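Local coordinates for protein putative cellulase CEL6 (PDB 1UP3) that probably hydrolyses beta-1,4 linkages of cellulose as a family 6 endoglucanase, and binds a thio-linked cello-oligosaccharide in its substrate cleft, at residues A[8-13]-A[70-75]; A[38-43]-A[260-265]. One frame throughout, in Å; residues are numbered along the deposited sequence.

Contact 1 of 2, residues A[8-13]-A[70-75]; sequences KPFYVD and MPVLTL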
loop_
_atom_site.group_PDB
_atom_site.type_symbol
_atom_site.label_atom_id
_atom_site.label_comp_id
_atom_site.label_asym_id
_atom_site.label_seq_id
_atom_site.Cartn_x
_atom_site.Cartn_y
_atom_site.Cartn_z
ATOM N N LYS A 8 -8.914 9.343 -14.332
ATOM C CA LYS A 8 -10.175 8.980 -13.669
ATOM C C LYS A 8 -10.090 8.878 -12.184
ATOM O O LYS A 8 -8.991 8.723 -11.640
ATOM C CB LYS A 8 -10.772 7.733 -14.271
ATOM C CG LYS A 8 -9.932 6.561 -14.133
ATOM C CD LYS A 8 -10.386 5.451 -15.099
ATOM C CE LYS A 8 -9.365 4.364 -15.195
ATOM N NZ LYS A 8 -8.110 4.901 -15.839
ATOM N N PRO A 9 -11.221 8.985 -11.505
ATOM C CA PRO A 9 -11.160 8.946 -10.059
ATOM C C PRO A 9 -10.712 7.584 -9.563
ATOM O O PRO A 9 -10.886 6.591 -10.254
ATOM C CB PRO A 9 -12.587 9.248 -9.613
ATOM C CG PRO A 9 -13.438 8.877 -10.768
ATOM C CD PRO A 9 -12.604 9.140 -12.009
ATOM N N PHE A 10 -10.133 7.561 -8.364
ATOM C CA PHE A 10 -9.800 6.310 -7.720
ATOM C C PHE A 10 -11.085 5.653 -7.186
ATOM O O PHE A 10 -12.017 6.321 -6.721
ATOM C CB PHE A 10 -8.764 6.533 -6.612
ATOM C CG PHE A 10 -7.469 7.109 -7.125
ATOM C CD1 PHE A 10 -6.669 6.373 -7.957
ATOM C CD2 PHE A 10 -7.090 8.405 -6.790
ATOM C CE1 PHE A 10 -5.487 6.880 -8.458
ATOM C CE2 PHE A 10 -5.902 8.949 -7.320
ATOM C CZ PHE A 10 -5.121 8.193 -8.147
ATOM N N TYR A 11 -11.117 4.329 -7.241
ATOM C CA TYR A 11 -12.311 3.565 -6.855
ATOM C C TYR A 11 -12.571 3.553 -5.360
ATOM O O TYR A 11 -11.681 3.230 -4.583
ATOM C CB TYR A 11 -12.145 2.146 -7.347
ATOM C CG TYR A 11 -13.313 1.200 -7.106
ATOM C CD1 TYR A 11 -14.585 1.503 -7.532
ATOM C CD2 TYR A 11 -13.105 -0.030 -6.508
ATOM C CE1 TYR A 11 -15.650 0.589 -7.331
ATOM C CE2 TYR A 11 -14.128 -0.901 -6.302
ATOM C CZ TYR A 11 -15.406 -0.589 -6.712
ATOM O OH TYR A 11 -16.432 -1.492 -6.485
ATOM N N VAL A 12 -13.804 3.895 -4.985
ATOM C CA VAL A 12 -14.263 3.776 -3.616
ATOM C C VAL A 12 -14.902 2.384 -3.454
ATOM O O VAL A 12 -15.919 2.077 -4.103
ATOM C CB VAL A 12 -15.232 4.855 -3.295
ATOM C CG1 VAL A 12 -15.791 4.653 -1.872
ATOM C CG2 VAL A 12 -14.574 6.230 -3.439
ATOM N N ASP A 13 -14.320 1.566 -2.585
ATOM C CA ASP A 13 -14.801 0.212 -2.295
ATOM C C ASP A 13 -16.142 0.319 -1.553
ATOM O O ASP A 13 -16.188 0.813 -0.413
ATOM C CB ASP A 13 -13.769 -0.483 -1.417
ATOM C CG ASP A 13 -14.138 -1.915 -1.077
ATOM O OD1 ASP A 13 -15.286 -2.335 -1.371
ATOM O OD2 ASP A 13 -13.341 -2.625 -0.401
ATOM N N MET A 70 -10.355 3.997 -11.265
ATOM C CA MET A 70 -9.099 3.248 -11.186
ATOM C C MET A 70 -9.032 2.476 -9.861
ATOM O O MET A 70 -9.003 3.093 -8.811
ATOM C CB MET A 70 -7.893 4.205 -11.268
ATOM C CG MET A 70 -6.541 3.558 -11.060
ATOM S SD MET A 70 -6.082 2.355 -12.247
ATOM C CE MET A 70 -5.519 3.328 -13.564
ATOM N N PRO A 71 -8.980 1.145 -9.930
ATOM C CA PRO A 71 -8.821 0.346 -8.710
ATOM C C PRO A 71 -7.373 0.381 -8.253
ATOM O O PRO A 71 -6.478 0.386 -9.080
ATOM C CB PRO A 71 -9.224 -1.051 -9.157
ATOM C CG PRO A 71 -8.833 -1.095 -10.536
ATOM C CD PRO A 71 -9.032 0.286 -11.127
ATOM N N VAL A 72 -7.178 0.341 -6.948
ATOM C CA VAL A 72 -5.838 0.248 -6.343
ATOM C C VAL A 72 -5.823 -1.008 -5.495
ATOM O O VAL A 72 -6.695 -1.190 -4.604
ATOM C CB VAL A 72 -5.496 1.469 -5.462
ATOM C CG1 VAL A 72 -4.083 1.380 -4.990
ATOM C CG2 VAL A 72 -5.752 2.818 -6.214
ATOM N N LEU A 73 -4.894 -1.907 -5.828
ATOM C CA LEU A 73 -4.737 -3.189 -5.164
ATOM C C LEU A 73 -3.359 -3.195 -4.496
ATOM O O LEU A 73 -2.380 -2.762 -5.106
ATOM C CB LEU A 73 -4.846 -4.341 -6.158
ATOM C CG LEU A 73 -6.278 -4.430 -6.719
ATOM C CD1 LEU A 73 -6.207 -4.782 -8.149
ATOM C CD2 LEU A 73 -7.089 -5.445 -5.981
ATOM N N THR A 74 -3.303 -3.714 -3.275
ATOM C CA THR A 74 -2.052 -3.896 -2.549
ATOM C C THR A 74 -1.759 -5.370 -2.359
ATOM O O THR A 74 -2.580 -6.081 -1.800
ATOM C CB THR A 74 -2.139 -3.188 -1.238
ATOM O OG1 THR A 74 -2.325 -1.780 -1.492
ATOM C CG2 THR A 74 -0.803 -3.311 -0.451
ATOM N N LEU A 75 -0.629 -5.831 -2.870
ATOM C CA LEU A 75 -0.245 -7.230 -2.712
ATOM C C LEU A 75 0.605 -7.370 -1.465
ATOM O O LEU A 75 1.649 -6.748 -1.352
ATOM C CB LEU A 75 0.501 -7.725 -3.966
ATOM C CG LEU A 75 -0.266 -7.571 -5.285
ATOM C CD1 LEU A 75 0.545 -8.172 -6.431
ATOM C CD2 LEU A 75 -1.655 -8.210 -5.251
#

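Contact 2 of 2, residues A[38-43]-A[260-265]; sequences TPQSYW and IKRPGE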
loop_
_atom_site.group_PDB
_atom_site.type_symbol
_atom_site.label_atom_id
_atom_site.label_comp_id
_atom_site.label_asym_id
_atom_site.label_seq_id
_atom_site.Cartn_x
_atom_site.Cartn_y
_atom_site.Cartn_z
ATOM N N THR A 38 -13.868 7.882 0.891
ATOM C CA THR A 38 -12.548 8.207 0.318
ATOM C C THR A 38 -11.968 6.937 -0.272
ATOM O O THR A 38 -11.889 5.907 0.412
ATOM C CB THR A 38 -11.613 8.745 1.420
ATOM O OG1 THR A 38 -12.256 9.862 2.055
ATOM C CG2 THR A 38 -10.367 9.327 0.843
ATOM N N PRO A 39 -11.485 6.987 -1.505
ATOM C CA PRO A 39 -10.897 5.773 -2.109
ATOM C C PRO A 39 -9.614 5.319 -1.408
ATOM O O PRO A 39 -8.749 6.158 -1.074
ATOM C CB PRO A 39 -10.591 6.192 -3.547
ATOM C CG PRO A 39 -10.603 7.659 -3.540
ATOM C CD PRO A 39 -11.409 8.162 -2.404
ATOM N N GLN A 40 -9.470 4.012 -1.189
ATOM C CA GLN A 40 -8.306 3.510 -0.450
ATOM C C GLN A 40 -7.553 2.506 -1.337
ATOM O O GLN A 40 -7.351 2.783 -2.497
ATOM C CB GLN A 40 -8.725 3.043 0.958
ATOM C CG GLN A 40 -9.247 4.252 1.738
ATOM C CD GLN A 40 -10.093 3.910 2.949
ATOM O OE1 GLN A 40 -9.750 3.030 3.703
ATOM N NE2 GLN A 40 -11.185 4.633 3.138
ATOM N N SER A 41 -7.081 1.396 -0.813
ATOM C CA SER A 41 -6.592 0.296 -1.668
ATOM C C SER A 41 -7.130 -0.978 -1.077
ATOM O O SER A 41 -7.438 -1.040 0.131
ATOM C CB SER A 41 -5.059 0.211 -1.746
ATOM O OG SER A 41 -4.514 -0.275 -0.526
ATOM N N TYR A 42 -7.244 -2.009 -1.903
ATOM C CA TYR A 42 -7.760 -3.311 -1.498
ATOM C C TYR A 42 -6.572 -4.259 -1.321
ATOM O O TYR A 42 -5.853 -4.523 -2.251
ATOM C CB TYR A 42 -8.740 -3.806 -2.573
ATOM C CG TYR A 42 -9.502 -5.050 -2.178
ATOM C CD1 TYR A 42 -10.607 -4.967 -1.341
ATOM C CD2 TYR A 42 -9.141 -6.282 -2.646
ATOM C CE1 TYR A 42 -11.328 -6.096 -0.970
ATOM C CE2 TYR A 42 -9.863 -7.432 -2.277
ATOM C CZ TYR A 42 -10.939 -7.327 -1.440
ATOM O OH TYR A 42 -11.641 -8.468 -1.057
ATOM N N TRP A 43 -6.395 -4.774 -0.098
ATOM C CA TRP A 43 -5.226 -5.568 0.231
ATOM C C TRP A 43 -5.514 -7.047 0.017
ATOM O O TRP A 43 -6.540 -7.561 0.535
ATOM C CB TRP A 43 -4.841 -5.350 1.682
ATOM C CG TRP A 43 -4.272 -3.983 2.003
ATOM C CD1 TRP A 43 -4.859 -2.774 1.800
ATOM C CD2 TRP A 43 -2.969 -3.705 2.501
ATOM N NE1 TRP A 43 -4.014 -1.763 2.214
ATOM C CE2 TRP A 43 -2.842 -2.314 2.639
ATOM C CE3 TRP A 43 -1.889 -4.515 2.887
ATOM C CZ2 TRP A 43 -1.693 -1.705 3.119
ATOM C CZ3 TRP A 43 -0.753 -3.918 3.380
ATOM C CH2 TRP A 43 -0.654 -2.507 3.487
ATOM N N ILE A 260 -3.244 4.141 0.921
ATOM C CA ILE A 260 -2.905 2.736 0.721
ATOM C C ILE A 260 -3.341 1.933 1.941
ATOM O O ILE A 260 -4.226 1.071 1.846
ATOM C CB ILE A 260 -1.418 2.590 0.317
ATOM C CG1 ILE A 260 -1.183 3.400 -0.958
ATOM C CG2 ILE A 260 -1.103 1.084 0.099
ATOM C CD1 ILE A 260 0.220 3.437 -1.450
ATOM N N LYS A 261 -2.783 2.249 3.102
ATOM C CA LYS A 261 -3.346 1.809 4.359
ATOM C C LYS A 261 -4.778 2.316 4.475
ATOM O O LYS A 261 -5.065 3.424 4.036
ATOM C CB LYS A 261 -2.496 2.357 5.510
ATOM C CG LYS A 261 -3.074 2.247 6.921
ATOM C CD LYS A 261 -2.995 0.871 7.436
ATOM C CE LYS A 261 -3.696 0.780 8.791
ATOM N NZ LYS A 261 -3.344 -0.477 9.481
ATOM N N ARG A 262 -5.664 1.480 5.043
ATOM C CA ARG A 262 -7.056 1.845 5.265
ATOM C C ARG A 262 -7.234 2.413 6.678
ATOM O O ARG A 262 -7.119 1.667 7.659
ATOM C CB ARG A 262 -7.944 0.624 5.084
ATOM C CG ARG A 262 -8.025 0.112 3.630
ATOM C CD ARG A 262 -9.204 -0.844 3.315
ATOM N NE ARG A 262 -9.466 -0.895 1.872
ATOM C CZ ARG A 262 -10.562 -1.423 1.263
ATOM N NH1 ARG A 262 -11.578 -1.958 1.919
ATOM N NH2 ARG A 262 -10.625 -1.398 -0.045
ATOM N N PRO A 263 -7.510 3.717 6.801
ATOM C CA PRO A 263 -7.677 4.333 8.137
ATOM C C PRO A 263 -8.720 3.627 8.928
ATOM O O PRO A 263 -9.816 3.371 8.452
ATOM C CB PRO A 263 -8.132 5.761 7.840
ATOM C CG PRO A 263 -7.567 6.043 6.494
ATOM C CD PRO A 263 -7.662 4.734 5.737
ATOM N N GLY A 264 -8.370 3.316 10.173
ATOM C CA GLY A 264 -9.253 2.575 11.059
ATOM C C GLY A 264 -8.769 1.167 11.301
ATOM O O GLY A 264 -9.020 0.602 12.356
ATOM N N GLU A 265 -8.004 0.598 10.370
ATOM C CA GLU A 265 -7.438 -0.743 10.585
ATOM C C GLU A 265 -6.297 -0.709 11.584
ATOM O O GLU A 265 -5.448 0.201 11.543
ATOM C CB GLU A 265 -6.936 -1.335 9.272
ATOM C CG GLU A 265 -8.045 -1.835 8.408
ATOM C CD GLU A 265 -7.459 -2.500 7.155
ATOM O OE1 GLU A 265 -6.219 -2.800 7.114
ATOM O OE2 GLU A 265 -8.183 -2.727 6.258
HETATM O O HOH W 1 -10.931 2.588 6.041
#

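Contact 1 of 2, residues A[8-13]-A[70-75]
M70 meets the backbone of P9 to Y11 through a single beta bridge centred on F10. M70 N donates to P9 O at 2.8 Å, nearly straight and in the plane of that carbonyl. M70 O in turn accepts from Y11 N at 2.9 Å, the donor lying well above the carbonyl plane, and F10 CA adds a CA-H...O contact to the same oxygen. Both backbone polar groups of this buried methionine are thus satisfied by one short piece of loop, and this is the tightly packed part of the contact. F10 lies against it: CG is anti to the carbonyl carbon (chi1 -61°), and CD1 of the ring is 4.1 Å from M70 CB and equally near V72 CG2. Beyond the bridge, Y11 CB packs on P71 CA at 4.0 Å, while the ring leads away from the strand segment, its hydroxyl hydrogen-bonded to a bound polyether probably left from crystallisation.

The K8 side is looser and partly exposed. Its chain crosses that of M70 at about a right angle, and NZ comes no closer than 3.8 Å to M70 CE; the methionine, bent at chi2 and chi3, folds its methyl round to that point. No hydrogen bond holds the lysine to the other segment.

P71 sits just ahead of strand 72-75, whose neighbours in the parallel sheet are 42-44 and 113-117. M70 also touches T114 of strand 113-117, F10 touches P39, and the Y11 side chain touches A63 and A64 of helix 50-66, so the N-terminal loop runs past the start of the strand and on to that helix.

Contact 2 of 2, residues A[38-43]-A[260-265]
I260 O receives two side-chain donors, S41 OG at 2.7 Å and W43 NE1 at 2.9 Å, both from the same face of its carbonyl plane. S41 reaches it with OG placed between its own backbone N and carbonyl carbon (chi1 72°). The indole N-H points at the oxygen almost straight, N-H...O 164°, and I260 O lies close to the ring plane, so the tryptophan meets the carbonyl edge-on. Its benzo side continues along the loop, CZ2 lying 4.2 Å from I260 CG2 and also near K261 CA.

R262 reaches back across the strand segment, its chain extended from CG to NE. NE gives a 2.7 Å bond to S41 O from above the carbonyl plane, and NH2 adds a weak, bent one to the same oxygen. NH2 also lies at the edge of the Y42 ring, 3.8 Å from CD1, with ring and guanidinium steeply inclined to one another. NH1 has its partner in D13.

Q40, extended beyond CG, runs obliquely across R262 and meets P263 tip to tip. Its OE1 sits 3.3 Å from R262 CB and accepts from a water that also donates to P263 O; NE2 turns back to T38 O, so both ends of the amide are occupied. Q40 and S41 each have a second conformer, to which these details need not apply.

R262 to E265 form a type II beta turn with G264 at its third position, a usual place for glycine. The two segments join the opposite edges of the parallel sheet, strand 42-44 and the loop after strand 254-258, a closure consistent with the distorted barrel of family 6 glycoside hydrolases.

In the fold
Contacts 1 and 2 lie with their centres 10 Å apart and meet on neighbouring strands, 72-75 and 42-44. T74 OG1 is 2.8 Å from S41 OG, a probable hydrogen bond, and T74 N is 2.9 Å from Y42 O; P39 CB packs 3.3 Å from Y11 O. A salt bridge between D13 OD2 and R262 NH1 ties the N-terminal loop of contact 1 to the loop 260-265 of contact 2. Y11 and Y42 both line one polyether pocket, each side chain about 3 Å from the ligand. Of the bound cello-oligosaccharide, a glucose unit comes within about 7 Å of the W43 side chain (nearest atoms).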